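Local coordinates for flavin-dependent thymidylate synthase (Thermus thermophilus, PDB 6J61) that makes dTMP from dUMP by FAD-dependent reductive methylation, taking the methyl group from methylenetetrahydrofolate and the reducing power from NADPH, as a homotetramer, at the interface of chains A and B and the interface of chains A and C. Sequence-based numbering; all coordinates share one arbitrary frame. Chains: chain A/B/C, Flavin-dependent thymidylate synthase.

Contact 1: the interface of chains A and B. Residues chain A 246, 249; chain B 228, 231-232.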
ATOM      1  N   LEU A 246      -5.516 -38.455  -9.519  1.00 59.26           N
ATOM      2  CA  LEU A 246      -5.333 -37.148 -10.139  1.00 59.80           C
ATOM      3  C   LEU A 246      -5.219 -37.252 -11.659  1.00 60.69           C
ATOM      4  O   LEU A 246      -6.014 -36.646 -12.390  1.00 60.82           O
ATOM      5  CB  LEU A 246      -4.087 -36.456  -9.570  1.00 58.26           C
ATOM      6  CG  LEU A 246      -4.123 -36.094  -8.082  1.00 55.51           C
ATOM      7  CD1 LEU A 246      -2.752 -35.656  -7.636  1.00 56.81           C
ATOM      8  CD2 LEU A 246      -5.138 -35.006  -7.834  1.00 54.07           C
ATOM      9  N   LEU A 249      -8.064 -37.623 -13.643  1.00 56.94           N
ATOM     10  CA  LEU A 249      -8.817 -36.416 -13.954  1.00 54.61           C
ATOM     11  C   LEU A 249      -8.124 -35.504 -14.963  1.00 54.24           C
ATOM     12  O   LEU A 249      -8.693 -34.502 -15.391  1.00 52.54           O
ATOM     13  CB  LEU A 249      -9.135 -35.665 -12.656  1.00 52.76           C
ATOM     14  CG  LEU A 249     -10.120 -36.421 -11.758  1.00 50.13           C
ATOM     15  CD1 LEU A 249     -10.395 -35.652 -10.493  1.00 48.87           C
ATOM     16  CD2 LEU A 249     -11.409 -36.650 -12.517  1.00 49.20           C
TER
ATOM     17  N   THR B 228      -9.619 -29.600  -9.365  1.00 46.55           N
ATOM     18  CA  THR B 228      -9.414 -30.982  -9.793  1.00 47.98           C
ATOM     19  C   THR B 228      -8.879 -31.819  -8.626  1.00 48.02           C
ATOM     20  O   THR B 228      -9.240 -32.986  -8.473  1.00 46.61           O
ATOM     21  CB  THR B 228      -8.423 -31.077 -10.970  1.00 48.04           C
ATOM     22  OG1 THR B 228      -7.091 -30.881 -10.493  1.00 52.64           O
ATOM     23  CG2 THR B 228      -8.723 -30.022 -12.000  1.00 49.49           C
ATOM     24  N   ARG B 231     -11.492 -32.677  -6.445  1.00 53.40           N
ATOM     25  CA  ARG B 231     -12.307 -33.583  -7.220  1.00 56.02           C
ATOM     26  C   ARG B 231     -11.717 -34.973  -7.011  1.00 56.21           C
ATOM     27  O   ARG B 231     -12.444 -35.958  -6.908  1.00 55.64           O
ATOM     28  CB  ARG B 231     -12.264 -33.195  -8.700  1.00 57.09           C
ATOM     29  CG  ARG B 231     -13.291 -33.912  -9.560  1.00 60.76           C
ATOM     30  CD  ARG B 231     -13.284 -33.360 -10.978  1.00 65.16           C
ATOM     31  NE  ARG B 231     -13.763 -31.980 -11.039  1.00 68.37           N
ATOM     32  CZ  ARG B 231     -13.435 -31.111 -11.995  1.00 70.19           C
ATOM     33  NH1 ARG B 231     -12.614 -31.470 -12.976  1.00 70.14           N
ATOM     34  NH2 ARG B 231     -13.934 -29.884 -11.975  1.00 70.56           N
ATOM     35  N   ALA B 232     -10.392 -35.039  -6.933  1.00 55.29           N
ATOM     36  CA  ALA B 232      -9.707 -36.299  -6.729  1.00 55.66           C
ATOM     37  C   ALA B 232     -10.058 -36.850  -5.349  1.00 56.71           C
ATOM     38  O   ALA B 232     -10.587 -37.948  -5.232  1.00 55.68           O
ATOM     39  CB  ALA B 232      -8.204 -36.104  -6.858  1.00 54.94           C
TER
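A:Leu249 at the end of helix 239-249 drives one methyl, CD1, against helix 227-236 of chain B, and the patch shows how two small helices can join subunits through leucine branches set on a neighbour's backbone and the first carbons of an arginine. The elements probably belong to the extra C-terminal domain for which this thymidylate synthase is noted, and the patch is part of a two-fold interface that repeats it with the chains exchanged.

The main apolar contact is between A:Leu249 and B:Arg231, whose side chains cross obliquely. A:Leu249 CD1 lies 3.5 Å from B:Arg231 CG, with B:Arg231 CB at 3.6 Å and CD at 3.7 Å from the same methyl. The other branch, A:Leu249 CD2, adds a more distant touch at 4.1 Å to B:Arg231 CD. The arginine's CG lies opposite its own backbone N (chi1 -169°), which carries the CB–CG–CD stem across the leucine's CD1 methyl, while a bend at chi3 (-67°) turns the guanidinium away from the methyls. The arginine thus acts here through its hydrocarbon part, and A:Leu249 hides 68 Å² of its surface against chain B.

A second apolar contact is smaller and joins single methyls. A:Leu246, one turn earlier on its helix, points CD2 at B:Ala232 CB, 3.4 Å away. The small alanine probably allows the helices to approach here. While its methyl meets A:Leu246, A:Leu249 CD1 rests 3.9 Å from B:Ala232 CA, bringing the leucine down to the main chain.

A third kind of contact sets a methyl against a polar backbone atom. B:Thr228, one helical turn before B:Ala232, meets the leucine through its main chain: its carbonyl oxygen O stands 3.5 Å from A:Leu249 CD1.

Contact 2: the interface of chains A and C. Residues chain A 75, 103, 109-110, 190-192; chain C 152, 154-155.
A:Arg109 lies across C:Glu154 and C:Met155, and with A:Gln190 it forms the tight part of this contact, an example of one arginine holding two subunits together through charge, stem and flat face. The patch belongs to the two-fold interface between subunits A and C of the homotetramer and has a twin with the chains exchanged. A:Arg109 NH1 makes a salt bridge to C:Glu154 OE2 at 3.0 Å, but the guanidinium and carboxylate planes stand 85° apart and the N-H points elsewhere, leaving charge rather than a directed bond. C:Met155 bends at chi3 (82°), which puts CE over the rim of one guanidinium face, while its SD lies 3.5 Å from A:Arg109 CG. From the same chain, A:Glu192 holds the guanidinium at its edge, with A:Arg109 NH2 giving a hydrogen bond to OE1 at 2.9 Å. The A:Gln190 amide stacks on the C:Glu154 carboxylate, their planes 25° apart, and its NE2 reaches the backbone O of C:Glu154 in a weak bond. C:Ala152 N bonds to A:Arg109 O at 2.6 Å. Were A:Arg109 cut back to an alanine, the carboxylates of C:Glu154 and A:Glu192 would probably lose their shared positive partner and C:Met155 CE the face it lies over.

Looser ground lies at the margins. A:Lys110 hides little surface, its carbonyl O 3.7 Å from C:Ala152 CB. On the guanidinium face opposite C:Met155, a water joins the subunits, 3.0 Å from A:Trp191 N and 2.8 Å from C:Glu154 OE2.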
ATOM      1  N   PHE A  75     -23.952   1.236   2.733  1.00 37.32           N
ATOM      2  CA  PHE A  75     -23.472   0.115   3.543  1.00 37.91           C
ATOM      3  C   PHE A  75     -22.707  -0.926   2.712  1.00 38.55           C
ATOM      4  O   PHE A  75     -21.886  -1.673   3.237  1.00 38.59           O
ATOM      5  CB  PHE A  75     -24.614  -0.545   4.348  1.00 36.77           C
ATOM      6  CG  PHE A  75     -25.514  -1.430   3.539  1.00 37.28           C
ATOM      7  CD1 PHE A  75     -26.446  -0.890   2.660  1.00 35.57           C
ATOM      8  CD2 PHE A  75     -25.433  -2.812   3.667  1.00 37.08           C
ATOM      9  CE1 PHE A  75     -27.285  -1.712   1.921  1.00 39.08           C
ATOM     10  CE2 PHE A  75     -26.268  -3.643   2.933  1.00 39.24           C
ATOM     11  CZ  PHE A  75     -27.198  -3.095   2.056  1.00 38.39           C
ATOM     12  N   TYR A 103     -31.982   1.679  -1.576  1.00 47.97           N
ATOM     13  CA  TYR A 103     -31.990   0.263  -1.869  1.00 47.18           C
ATOM     14  C   TYR A 103     -33.102  -0.430  -1.084  1.00 48.56           C
ATOM     15  O   TYR A 103     -33.038  -0.539   0.142  1.00 48.09           O
ATOM     16  CB  TYR A 103     -30.655  -0.366  -1.491  1.00 42.30           C
ATOM     17  CG  TYR A 103     -30.751  -1.848  -1.256  1.00 37.25           C
ATOM     18  CD1 TYR A 103     -31.154  -2.708  -2.282  1.00 36.50           C
ATOM     19  CD2 TYR A 103     -30.442  -2.394  -0.012  1.00 34.88           C
ATOM     20  CE1 TYR A 103     -31.245  -4.080  -2.079  1.00 36.67           C
ATOM     21  CE2 TYR A 103     -30.532  -3.769   0.208  1.00 36.71           C
ATOM     22  CZ  TYR A 103     -30.930  -4.607  -0.832  1.00 38.38           C
ATOM     23  OH  TYR A 103     -30.986  -5.971  -0.636  1.00 39.80           O
ATOM     24  N   ARG A 109     -33.897 -10.816   5.294  1.00 57.38           N
ATOM     25  CA  ARG A 109     -33.429 -12.138   5.684  1.00 58.05           C
ATOM     26  C   ARG A 109     -33.507 -12.315   7.190  1.00 58.22           C
ATOM     27  O   ARG A 109     -33.327 -11.366   7.952  1.00 56.87           O
ATOM     28  CB  ARG A 109     -31.997 -12.355   5.203  1.00 58.13           C
ATOM     29  CG  ARG A 109     -31.818 -12.045   3.738  1.00 58.37           C
ATOM     30  CD  ARG A 109     -30.410 -12.347   3.268  1.00 58.69           C
ATOM     31  NE  ARG A 109     -30.058 -11.455   2.173  1.00 58.24           N
ATOM     32  CZ  ARG A 109     -29.438 -10.295   2.332  1.00 56.01           C
ATOM     33  NH1 ARG A 109     -29.085  -9.893   3.545  1.00 54.71           N
ATOM     34  NH2 ARG A 109     -29.200  -9.527   1.282  1.00 54.17           N
ATOM     35  N   LYS A 110     -33.770 -13.546   7.610  1.00 59.92           N
ATOM     36  CA  LYS A 110     -33.900 -13.860   9.017  1.00 62.09           C
ATOM     37  C   LYS A 110     -32.550 -13.999   9.729  1.00 62.64           C
ATOM     38  O   LYS A 110     -31.537 -14.309   9.099  1.00 61.77           O
ATOM     39  CB  LYS A 110     -34.733 -15.141   9.169  1.00 63.81           C
ATOM     40  CG  LYS A 110     -34.939 -15.589  10.613  1.00 68.52           C
ATOM     41  CD  LYS A 110     -35.935 -16.737  10.727  1.00 69.83           C
ATOM     42  CE  LYS A 110     -35.787 -17.458  12.070  1.00 71.49           C
ATOM     43  NZ  LYS A 110     -35.814 -16.527  13.237  1.00 71.21           N
ATOM     44  N   GLN A 190     -21.595 -10.362   2.802  1.00 36.11           N
ATOM     45  CA  GLN A 190     -23.020 -10.041   2.801  1.00 34.90           C
ATOM     46  C   GLN A 190     -23.578 -10.165   1.384  1.00 34.94           C
ATOM     47  O   GLN A 190     -22.935  -9.762   0.414  1.00 35.37           O
ATOM     48  CB  GLN A 190     -23.269  -8.628   3.344  1.00 34.71           C
ATOM     49  CG  GLN A 190     -24.710  -8.404   3.783  1.00 35.38           C
ATOM     50  CD  GLN A 190     -24.926  -7.106   4.574  1.00 37.17           C
ATOM     51  OE1 GLN A 190     -24.138  -6.751   5.463  1.00 36.69           O
ATOM     52  NE2 GLN A 190     -26.009  -6.410   4.264  1.00 34.93           N
ATOM     53  N   TRP A 191     -24.778 -10.725   1.277  1.00 34.73           N
ATOM     54  CA  TRP A 191     -25.442 -10.929  -0.008  1.00 35.44           C
ATOM     55  C   TRP A 191     -25.359  -9.746  -0.980  1.00 35.33           C
ATOM     56  O   TRP A 191     -25.027  -9.930  -2.155  1.00 36.75           O
ATOM     57  CB  TRP A 191     -26.924 -11.290   0.206  1.00 36.49           C
ATOM     58  CG  TRP A 191     -27.642 -11.679  -1.063  1.00 37.18           C
ATOM     59  CD1 TRP A 191     -27.684 -12.923  -1.632  1.00 40.50           C
ATOM     60  CD2 TRP A 191     -28.368 -10.813  -1.953  1.00 36.64           C
ATOM     61  NE1 TRP A 191     -28.384 -12.884  -2.820  1.00 38.49           N
ATOM     62  CE2 TRP A 191     -28.815 -11.602  -3.039  1.00 37.47           C
ATOM     63  CE3 TRP A 191     -28.682  -9.451  -1.938  1.00 35.76           C
ATOM     64  CZ2 TRP A 191     -29.560 -11.072  -4.098  1.00 38.21           C
ATOM     65  CZ3 TRP A 191     -29.427  -8.923  -2.998  1.00 37.70           C
ATOM     66  CH2 TRP A 191     -29.856  -9.736  -4.061  1.00 38.01           C
ATOM     67  N   GLU A 192     -25.668  -8.541  -0.509  1.00 33.29           N
ATOM     68  CA  GLU A 192     -25.638  -7.378  -1.392  1.00 33.71           C
ATOM     69  C   GLU A 192     -24.320  -7.250  -2.142  1.00 34.11           C
ATOM     70  O   GLU A 192     -24.295  -7.186  -3.374  1.00 32.89           O
ATOM     71  CB  GLU A 192     -25.896  -6.077  -0.614  1.00 34.54           C
ATOM     72  CG  GLU A 192     -27.340  -5.826  -0.181  1.00 31.22           C
ATOM     73  CD  GLU A 192     -27.893  -6.944   0.675  1.00 31.58           C
ATOM     74  OE1 GLU A 192     -27.138  -7.529   1.483  1.00 32.09           O
ATOM     75  OE2 GLU A 192     -29.093  -7.234   0.545  1.00 33.16           O
TER
ATOM     76  N   ALA C 152     -32.287 -10.085   9.996  1.00 51.62           N
ATOM     77  CA  ALA C 152     -30.833 -10.185  10.184  1.00 50.65           C
ATOM     78  C   ALA C 152     -30.136  -8.842  10.406  1.00 49.67           C
ATOM     79  O   ALA C 152     -30.393  -7.870   9.688  1.00 48.62           O
ATOM     80  CB  ALA C 152     -30.204 -10.892   8.987  1.00 49.59           C
ATOM     81  N   GLU C 154     -27.201  -7.607   9.657  1.00 49.47           N
ATOM     82  CA  GLU C 154     -26.599  -7.013   8.465  1.00 49.04           C
ATOM     83  C   GLU C 154     -27.584  -6.250   7.596  1.00 47.91           C
ATOM     84  O   GLU C 154     -27.186  -5.453   6.748  1.00 47.16           O
ATOM     85  CB  GLU C 154     -25.899  -8.081   7.618  1.00 49.41           C
ATOM     86  CG  GLU C 154     -26.793  -9.210   7.132  1.00 51.06           C
ATOM     87  CD  GLU C 154     -26.081 -10.131   6.151  1.00 52.21           C
ATOM     88  OE1 GLU C 154     -24.858 -10.354   6.321  1.00 55.02           O
ATOM     89  OE2 GLU C 154     -26.737 -10.639   5.216  1.00 50.63           O
ATOM     90  N   MET C 155     -28.871  -6.491   7.803  1.00 47.37           N
ATOM     91  CA  MET C 155     -29.884  -5.813   7.018  1.00 45.96           C
ATOM     92  C   MET C 155     -30.635  -4.746   7.802  1.00 46.20           C
ATOM     93  O   MET C 155     -30.956  -3.683   7.260  1.00 46.06           O
ATOM     94  CB  MET C 155     -30.889  -6.818   6.462  1.00 46.72           C
ATOM     95  CG  MET C 155     -30.333  -7.761   5.421  1.00 47.60           C
ATOM     96  SD  MET C 155     -31.674  -8.599   4.550  1.00 50.77           S
ATOM     97  CE  MET C 155     -32.099  -7.327   3.362  1.00 49.37           C
TER
HETATM   98  O   HOH W   1     -25.574 -12.480   3.526  1.00 34.28           O

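Contact 1 and contact 2 lie about 36 Å apart and share no residue or secondary-structure element; chain A is what connects them, meeting chain B at one and chain C at the other. Contact 1 is remote from the chemistry, its centre about 28 Å from the predicted active-site residue B:Arg184, and probably serves to join C-terminal helices. Contact 2 is about 12 Å from A:Arg184 and involves the start of helix 191-207, which follows the arginine's own helix 174-184. Together they illustrate how one subunit uses separate surfaces for different neighbours in a homotetramer whose FAD sites each draw on three monomers.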